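Local coordinates for protein metal-dependent hydrolase (PDB 2F6K) that is a manganese-containing member of the amidohydrolase family and probably acts as an aminocarboxymuconate-semialdehyde decarboxylase, a lyase, at residues M182-I185 against N186-Y190. Residues are numbered along the deposited sequence; the frame is centred on the assembly and turned at random.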
loop_
_atom_site.group_PDB
_atom_site.type_symbol
_atom_site.label_atom_id
_atom_site.label_comp_id
_atom_site.label_asym_id
_atom_site.label_seq_id
_atom_site.Cartn_x
_atom_site.Cartn_y
_atom_site.Cartn_z
HETATM N N MSE A 182 9.671 10.530 -8.761
HETATM C CA MSE A 182 9.514 9.141 -9.163
HETATM C C MSE A 182 9.134 9.070 -10.640
HETATM O O MSE A 182 9.635 8.215 -11.372
HETATM C CB MSE A 182 8.453 8.444 -8.306
HETATM C CG MSE A 182 8.811 8.345 -6.824
HETATM SE SE MSE A 182 7.617 7.154 -5.820
HETATM C CE MSE A 182 6.123 8.350 -5.543
ATOM N N THR A 183 8.275 9.990 -11.077
ATOM C CA THR A 183 7.836 10.010 -12.462
ATOM C C THR A 183 8.963 10.304 -13.453
ATOM O O THR A 183 9.037 9.670 -14.506
ATOM C CB THR A 183 6.700 11.024 -12.672
ATOM O OG1 THR A 183 5.595 10.679 -11.828
ATOM C CG2 THR A 183 6.230 11.009 -14.129
ATOM N N PHE A 184 9.833 11.257 -13.127
ATOM C CA PHE A 184 10.951 11.596 -14.005
ATOM C C PHE A 184 11.845 10.374 -14.231
ATOM O O PHE A 184 12.253 10.080 -15.352
ATOM C CB PHE A 184 11.799 12.708 -13.388
ATOM C CG PHE A 184 13.014 13.066 -14.199
ATOM C CD1 PHE A 184 12.892 13.795 -15.376
ATOM C CD2 PHE A 184 14.281 12.701 -13.772
ATOM C CE1 PHE A 184 14.013 14.164 -16.111
ATOM C CE2 PHE A 184 15.418 13.067 -14.504
ATOM C CZ PHE A 184 15.278 13.799 -15.673
ATOM N N ILE A 185 12.157 9.672 -13.154
ATOM C CA ILE A 185 13.005 8.511 -13.254
ATOM C C ILE A 185 12.290 7.414 -14.042
ATOM O O ILE A 185 12.911 6.679 -14.809
ATOM C CB ILE A 185 13.386 8.019 -11.843
ATOM C CG1 ILE A 185 14.097 9.156 -11.100
ATOM C CG2 ILE A 185 14.265 6.780 -11.932
ATOM C CD1 ILE A 185 14.576 8.812 -9.702
ATOM N N ASN A 186 10.977 7.321 -13.866
ATOM C CA ASN A 186 10.202 6.314 -14.567
ATOM C C ASN A 186 10.377 6.573 -16.060
ATOM O O ASN A 186 10.527 5.649 -16.863
ATOM C CB ASN A 186 8.728 6.435 -14.179
ATOM C CG ASN A 186 7.912 5.235 -14.613
ATOM O OD1 ASN A 186 6.979 5.359 -15.402
ATOM N ND2 ASN A 186 8.260 4.066 -14.096
HETATM N N MSE A 187 10.369 7.850 -16.421
HETATM C CA MSE A 187 10.523 8.250 -17.803
HETATM C C MSE A 187 11.931 7.912 -18.303
HETATM O O MSE A 187 12.135 7.614 -19.477
HETATM C CB MSE A 187 10.216 9.739 -17.921
HETATM C CG MSE A 187 8.767 10.052 -17.589
HETATM SE SE MSE A 187 8.368 11.936 -17.528
HETATM C CE MSE A 187 8.038 12.303 -19.403
ATOM N N LEU A 188 12.906 7.946 -17.405
ATOM C CA LEU A 188 14.262 7.595 -17.793
ATOM C C LEU A 188 14.258 6.108 -18.126
ATOM O O LEU A 188 14.702 5.690 -19.187
ATOM C CB LEU A 188 15.239 7.855 -16.646
ATOM C CG LEU A 188 15.487 9.313 -16.270
ATOM C CD1 LEU A 188 16.502 9.379 -15.121
ATOM C CD2 LEU A 188 15.990 10.075 -17.493
ATOM N N LYS A 189 13.734 5.323 -17.193
ATOM C CA LYS A 189 13.653 3.879 -17.333
ATOM C C LYS A 189 13.052 3.437 -18.674
ATOM O O LYS A 189 13.540 2.495 -19.300
ATOM C CB LYS A 189 12.830 3.306 -16.179
ATOM C CG LYS A 189 12.597 1.794 -16.248
ATOM C CD LYS A 189 11.667 1.339 -15.123
ATOM C CE LYS A 189 11.225 -0.113 -15.291
ATOM N NZ LYS A 189 12.384 -1.041 -15.248
ATOM N N TYR A 190 12.000 4.117 -19.117
ATOM C CA TYR A 190 11.352 3.755 -20.371
ATOM C C TYR A 190 11.869 4.476 -21.617
ATOM O O TYR A 190 11.235 4.435 -22.668
ATOM C CB TYR A 190 9.842 3.939 -20.232
ATOM C CG TYR A 190 9.218 2.894 -19.331
ATOM C CD1 TYR A 190 9.300 1.538 -19.656
ATOM C CD2 TYR A 190 8.572 3.252 -18.141
ATOM C CE1 TYR A 190 8.759 0.560 -18.821
ATOM C CE2 TYR A 190 8.027 2.279 -17.292
ATOM C CZ TYR A 190 8.125 0.934 -17.641
ATOM O OH TYR A 190 7.615 -0.041 -16.811
#
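F184 and L188 meet one turn apart on helix 171-189, near its C-terminal end. The helix is one of those surrounding the parallel barrel of this TIM-barrel amidohydrolase. F184 has CG anti to its own backbone N (chi1 177°), which swings the ring outward beside its own carbonyl carbon, where L188 of the next turn can meet it. In that place CG of L188 lies over one face of the ring. The nearest atoms are F184 CE2 and L188 CD1, 3.9 Å apart. CG of L188 also rests 3.4 Å from the backbone O of F184. L188 thus touches both the ring and the carbonyl oxygen of F184. V232 of helix 229-235 touches both side chains, and L188 also meets Y225 of helix 210-225. With an alanine in place of L188, the F184 ring would probably lose its cover from the next turn, and a gap would open toward V232.

T183 and M187 form a second pair. M187 is selenomethionine. Its CG stands beside its own backbone N and 3.1 Å from the backbone O of T183. The selenium comes within 4.1 Å of T183 CG2, and the two side chains meet at a slant. A bend at chi3 (84°) turns the terminal CE away from T183, so the selenium makes the contact. Both side chains touch loop residue F132, while the polar branch of T183, OG1, hydrogen-bonds to the backbone O of D179, one turn back.

Regular helical bonds tie these turns together. N186, M187 and L188 donate from their backbone N to the backbone O of M182, T183 and F184. K189 is partly exposed, and its NZ bonds to the backbone O of I167 of a second subunit. At its backbone, K189 N reaches I185 O at 2.9 Å, with an N-H...O angle of 172°.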